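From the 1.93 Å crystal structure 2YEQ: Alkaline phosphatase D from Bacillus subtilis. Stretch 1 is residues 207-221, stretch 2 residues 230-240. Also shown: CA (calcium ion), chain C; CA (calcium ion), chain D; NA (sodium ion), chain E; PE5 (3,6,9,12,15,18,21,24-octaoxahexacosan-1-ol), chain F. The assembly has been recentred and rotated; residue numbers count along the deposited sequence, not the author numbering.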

# COMPACT_ATOMS: atom_id res chain seq x y z
N THR A 207 1.48 -4.76 0.60
CA THR A 207 0.66 -5.22 1.70
C THR A 207 -0.70 -4.59 1.53
O THR A 207 -0.81 -3.55 0.89
CB THR A 207 1.28 -4.91 3.08
OG1 THR A 207 0.47 -5.52 4.09
CG2 THR A 207 1.44 -3.36 3.31
N TRP A 208 -1.75 -5.24 2.04
CA TRP A 208 -3.12 -4.82 1.72
C TRP A 208 -3.67 -3.98 2.86
O TRP A 208 -3.11 -3.98 3.94
CB TRP A 208 -4.03 -6.04 1.48
CG TRP A 208 -3.96 -7.11 2.50
CD1 TRP A 208 -3.88 -6.96 3.86
CD2 TRP A 208 -3.97 -8.52 2.25
NE1 TRP A 208 -3.83 -8.20 4.46
CE2 TRP A 208 -3.89 -9.17 3.50
CE3 TRP A 208 -4.06 -9.29 1.09
CZ2 TRP A 208 -3.87 -10.55 3.62
CZ3 TRP A 208 -4.03 -10.66 1.20
CH2 TRP A 208 -3.95 -11.29 2.47
N ASP A 209 -4.77 -3.30 2.60
CA ASP A 209 -5.59 -2.72 3.66
C ASP A 209 -7.00 -3.31 3.53
O ASP A 209 -7.12 -4.52 3.28
CB ASP A 209 -5.58 -1.18 3.65
CG ASP A 209 -6.18 -0.57 4.93
OD1 ASP A 209 -5.96 -1.15 6.04
OD2 ASP A 209 -6.91 0.48 4.82
N ASP A 210 -8.05 -2.51 3.67
CA ASP A 210 -9.42 -3.08 3.75
C ASP A 210 -10.05 -3.37 2.41
O ASP A 210 -10.71 -4.39 2.26
CB ASP A 210 -10.39 -2.24 4.60
CG ASP A 210 -10.39 -0.77 4.26
OD1 ASP A 210 -9.37 -0.26 3.70
OD2 ASP A 210 -11.40 -0.09 4.57
N HIS A 211 -9.85 -2.47 1.43
CA HIS A 211 -10.59 -2.55 0.20
C HIS A 211 -10.19 -3.66 -0.76
O HIS A 211 -10.93 -3.94 -1.71
CB HIS A 211 -10.63 -1.20 -0.49
CG HIS A 211 -11.57 -0.22 0.14
ND1 HIS A 211 -12.94 -0.35 0.08
CD2 HIS A 211 -11.33 0.94 0.80
CE1 HIS A 211 -13.50 0.70 0.66
NE2 HIS A 211 -12.55 1.49 1.12
N GLU A 212 -9.07 -4.34 -0.49
CA GLU A 212 -8.78 -5.59 -1.17
C GLU A 212 -9.84 -6.68 -0.84
O GLU A 212 -9.91 -7.68 -1.55
CB GLU A 212 -7.42 -6.10 -0.77
CG GLU A 212 -6.29 -5.37 -1.51
CD GLU A 212 -5.72 -4.13 -0.81
OE1 GLU A 212 -6.31 -3.58 0.17
OE2 GLU A 212 -4.64 -3.68 -1.29
N VAL A 213 -10.59 -6.50 0.26
CA VAL A 213 -11.73 -7.38 0.60
C VAL A 213 -13.00 -6.58 0.64
O VAL A 213 -13.85 -6.70 -0.25
CB VAL A 213 -11.53 -8.15 1.90
CG1 VAL A 213 -12.66 -9.26 2.01
CG2 VAL A 213 -10.14 -8.76 1.97
N GLU A 214 -13.16 -5.77 1.68
CA GLU A 214 -14.34 -4.93 1.82
C GLU A 214 -14.04 -3.84 2.82
O GLU A 214 -13.31 -4.07 3.78
CB GLU A 214 -15.59 -5.74 2.29
CG GLU A 214 -16.87 -4.85 2.30
CD GLU A 214 -18.16 -5.51 2.89
OE1 GLU A 214 -18.03 -6.29 3.85
OE2 GLU A 214 -19.29 -5.17 2.39
N ASN A 215 -14.66 -2.68 2.62
CA ASN A 215 -14.47 -1.53 3.51
C ASN A 215 -14.55 -1.85 5.01
O ASN A 215 -15.54 -2.43 5.50
CB ASN A 215 -15.51 -0.44 3.23
CG ASN A 215 -15.18 0.87 3.93
OD1 ASN A 215 -14.07 1.41 3.76
ND2 ASN A 215 -16.14 1.40 4.70
N ASN A 216 -13.50 -1.43 5.73
CA ASN A 216 -13.41 -1.46 7.19
C ASN A 216 -13.66 -2.80 7.84
O ASN A 216 -14.16 -2.87 8.97
CB ASN A 216 -14.34 -0.40 7.81
CG ASN A 216 -13.76 1.04 7.71
OD1 ASN A 216 -13.17 1.39 6.71
ND2 ASN A 216 -13.96 1.86 8.75
N TYR A 217 -13.28 -3.87 7.15
CA TYR A 217 -13.29 -5.16 7.76
C TYR A 217 -12.29 -5.24 8.90
O TYR A 217 -11.28 -4.51 8.93
CB TYR A 217 -13.10 -6.29 6.74
CG TYR A 217 -11.72 -6.78 6.37
CD1 TYR A 217 -11.11 -7.80 7.06
CD2 TYR A 217 -11.04 -6.26 5.24
CE1 TYR A 217 -9.89 -8.30 6.69
CE2 TYR A 217 -9.81 -6.75 4.85
CZ TYR A 217 -9.22 -7.75 5.56
OH TYR A 217 -8.00 -8.25 5.18
N ALA A 218 -12.56 -6.15 9.83
CA ALA A 218 -11.68 -6.37 10.97
C ALA A 218 -11.58 -7.86 11.24
O ALA A 218 -12.50 -8.45 11.82
CB ALA A 218 -12.23 -5.60 12.20
N ASN A 219 -10.46 -8.47 10.82
CA ASN A 219 -10.27 -9.92 10.87
C ASN A 219 -11.43 -10.61 10.09
O ASN A 219 -11.44 -10.57 8.83
CB ASN A 219 -10.12 -10.40 12.33
CG ASN A 219 -9.59 -11.79 12.44
OD1 ASN A 219 -9.67 -12.61 11.50
ND2 ASN A 219 -9.02 -12.10 13.61
N LYS A 220 -12.41 -11.19 10.80
CA LYS A 220 -13.50 -11.88 10.12
C LYS A 220 -14.83 -11.21 10.33
O LYS A 220 -15.88 -11.77 10.04
CB LYS A 220 -13.50 -13.34 10.51
CG LYS A 220 -12.30 -14.05 9.83
CD LYS A 220 -12.10 -15.45 10.34
CE LYS A 220 -10.65 -15.81 10.44
NZ LYS A 220 -10.05 -15.48 11.80
N ILE A 221 -14.79 -9.97 10.81
CA ILE A 221 -15.96 -9.16 11.01
C ILE A 221 -16.10 -8.08 9.94
O ILE A 221 -15.30 -7.13 9.90
CB ILE A 221 -15.93 -8.46 12.39
CG1 ILE A 221 -15.72 -9.47 13.51
CG2 ILE A 221 -17.18 -7.68 12.62
CD1 ILE A 221 -15.52 -8.79 14.88
CA CA C . -12.05 2.09 4.76
CA CA D . -8.18 1.75 3.39
NA NA E . -20.32 -3.77 0.87
O1 PE5 F . -11.69 -14.61 14.61
C1 PE5 F . -10.64 -15.27 15.30
C2 PE5 F . -10.79 -16.78 15.22
O2 PE5 F . -10.02 -17.30 14.13
C3 PE5 F . -10.11 -18.73 13.93
C4 PE5 F . -11.52 -19.19 13.53
O3 PE5 F . -11.57 -19.87 12.27
C5 PE5 F . -12.91 -20.23 11.88
C6 PE5 F . -13.62 -19.08 11.14
O4 PE5 F . -14.83 -18.67 11.80
C7 PE5 F . -14.86 -17.29 12.21
C8 PE5 F . -16.27 -16.85 12.49
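Stretch 2, residues 230-240: AFVLRRAAAYQ

Stretch 2 is a helical segment that lies along an irregular, turn-rich loop and packs on it through aromatic and apolar side chains, with polar contacts added. All of 230-240 is helix, and the helix continues beyond both ends. Stretch 1 is mostly loop, with a type II turn from Glu214 to Tyr217 and a type II' turn from Ala218 to Ile221. The two stretches run in opposite senses: Val213 CA is 5.5 Å from Ala238 CA, and Lys220 CA is 6.0 Å from Val232 CA. Together they bury 765 Å².

Phe231, Arg234 and Ala238 point toward the loop, as expected of residues three or four apart on a helix. Phe231 is the most covered residue. Its CZ lies 3.4 Å from Tyr217 CB, its CE1 3.5 Å from Val213 CG1, and its ring edge meets Asn219 O, at 3.4 Å from CE2. Ala238 has a small side chain, and its CB comes within 3.4 Å of Glu212 O and 3.7 Å of Val213 CG2. Water 1 links Glu212 O to Ala238 O.

Tyr239 starts sideways, but its end comes nearer. Its ring forms an offset stack with the six-membered ring of Trp208, with centroids 4.0 Å apart and planes at 13°. Its OH hydrogen-bonds Tyr217 OH at 2.7 Å.

Arg235 also reaches in from the side. Its NH1 donates to Asn219 OD1 at 3.1 Å and, weakly, to Asn219 O at 2.8 Å. Water 3 joins Arg235 NH2 to Asn219 OD1.

Arg234 NH1 forms a salt bridge with Glu214 OE1 at 3.5 Å. The oxygen is well out of the guanidinium plane, so the attraction is one of charge alone. Water 2 bridges the same two atoms. Glu214 OE2 binds the sodium ion at 2.3 Å.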

# COMPACT_ATOMS: atom_id res chain seq x y z
N ALA A 230 -20.69 -15.36 5.67
CA ALA A 230 -20.51 -14.99 4.25
C ALA A 230 -19.17 -14.25 4.07
O ALA A 230 -18.51 -14.39 3.06
CB ALA A 230 -21.64 -14.09 3.76
N PHE A 231 -18.78 -13.45 5.07
CA PHE A 231 -17.54 -12.68 4.96
C PHE A 231 -16.31 -13.56 4.93
O PHE A 231 -15.37 -13.27 4.20
CB PHE A 231 -17.41 -11.64 6.05
CG PHE A 231 -16.16 -10.81 5.90
CD1 PHE A 231 -16.09 -9.85 4.91
CD2 PHE A 231 -15.04 -11.08 6.68
CE1 PHE A 231 -14.91 -9.10 4.70
CE2 PHE A 231 -13.86 -10.33 6.49
CZ PHE A 231 -13.81 -9.35 5.50
N VAL A 232 -16.31 -14.65 5.68
CA VAL A 232 -15.16 -15.55 5.68
C VAL A 232 -14.92 -16.16 4.29
O VAL A 232 -13.78 -16.32 3.85
CB VAL A 232 -15.29 -16.63 6.76
CG1 VAL A 232 -14.09 -17.60 6.71
CG2 VAL A 232 -15.38 -15.96 8.14
N LEU A 233 -16.01 -16.51 3.61
CA LEU A 233 -15.90 -17.02 2.25
C LEU A 233 -15.38 -15.91 1.33
O LEU A 233 -14.55 -16.14 0.48
CB LEU A 233 -17.27 -17.51 1.78
CG LEU A 233 -17.76 -18.78 2.49
CD1 LEU A 233 -19.23 -19.04 2.10
CD2 LEU A 233 -16.86 -19.94 2.10
N ARG A 234 -15.88 -14.71 1.54
CA ARG A 234 -15.43 -13.57 0.77
C ARG A 234 -13.93 -13.27 0.98
O ARG A 234 -13.21 -12.99 0.03
CB ARG A 234 -16.27 -12.38 1.15
CG ARG A 234 -16.20 -11.27 0.21
CD ARG A 234 -17.11 -10.21 0.63
NE ARG A 234 -17.00 -9.08 -0.26
CZ ARG A 234 -17.72 -7.98 -0.19
NH1 ARG A 234 -18.66 -7.82 0.73
NH2 ARG A 234 -17.50 -7.03 -1.08
N ARG A 235 -13.46 -13.37 2.22
CA ARG A 235 -12.05 -13.15 2.50
C ARG A 235 -11.16 -14.20 1.84
O ARG A 235 -10.10 -13.86 1.31
CB ARG A 235 -11.77 -13.10 4.01
CG ARG A 235 -10.45 -12.41 4.34
CD ARG A 235 -10.24 -12.26 5.83
NE ARG A 235 -9.48 -13.36 6.42
CZ ARG A 235 -9.02 -13.37 7.67
NH1 ARG A 235 -9.29 -12.35 8.46
NH2 ARG A 235 -8.32 -14.39 8.12
N ALA A 236 -11.59 -15.45 1.83
CA ALA A 236 -10.87 -16.49 1.12
C ALA A 236 -10.75 -16.20 -0.39
O ALA A 236 -9.68 -16.38 -0.97
CB ALA A 236 -11.51 -17.90 1.37
N ALA A 237 -11.84 -15.77 -1.01
CA ALA A 237 -11.85 -15.41 -2.43
C ALA A 237 -10.92 -14.21 -2.71
O ALA A 237 -10.13 -14.24 -3.65
CB ALA A 237 -13.25 -15.08 -2.87
N ALA A 238 -11.04 -13.16 -1.89
CA ALA A 238 -10.24 -11.94 -2.02
C ALA A 238 -8.76 -12.20 -1.83
O ALA A 238 -7.94 -11.68 -2.59
CB ALA A 238 -10.71 -10.90 -1.01
N TYR A 239 -8.42 -12.97 -0.81
CA TYR A 239 -7.02 -13.29 -0.56
C TYR A 239 -6.39 -14.12 -1.68
O TYR A 239 -5.22 -13.88 -2.04
CB TYR A 239 -6.84 -13.99 0.79
CG TYR A 239 -6.93 -13.12 2.04
CD1 TYR A 239 -7.25 -11.77 1.97
CD2 TYR A 239 -6.67 -13.66 3.29
CE1 TYR A 239 -7.31 -10.97 3.14
CE2 TYR A 239 -6.71 -12.89 4.44
CZ TYR A 239 -7.05 -11.56 4.37
OH TYR A 239 -7.10 -10.78 5.51
N GLN A 240 -7.14 -15.10 -2.20
CA GLN A 240 -6.66 -15.90 -3.33
C GLN A 240 -6.41 -15.00 -4.56
O GLN A 240 -5.35 -15.10 -5.18
CB GLN A 240 -7.63 -17.04 -3.71
CG GLN A 240 -7.04 -17.92 -4.84
CD GLN A 240 -7.78 -19.25 -5.09
OE1 GLN A 240 -8.36 -19.86 -4.17
NE2 GLN A 240 -7.70 -19.73 -6.32
O HOH W 1 -8.24 -8.98 -3.35
O HOH W 2 -19.06 -8.74 3.52
O HOH W 3 -7.10 -14.11 10.85
O HOH W 4 -21.97 -5.18 1.29
O HOH W 5 -20.68 -2.65 2.83
O HOH W 6 -18.64 -2.31 0.53
O HOH W 7 -5.81 2.07 2.43
O HOH W 8 -12.79 4.19 4.86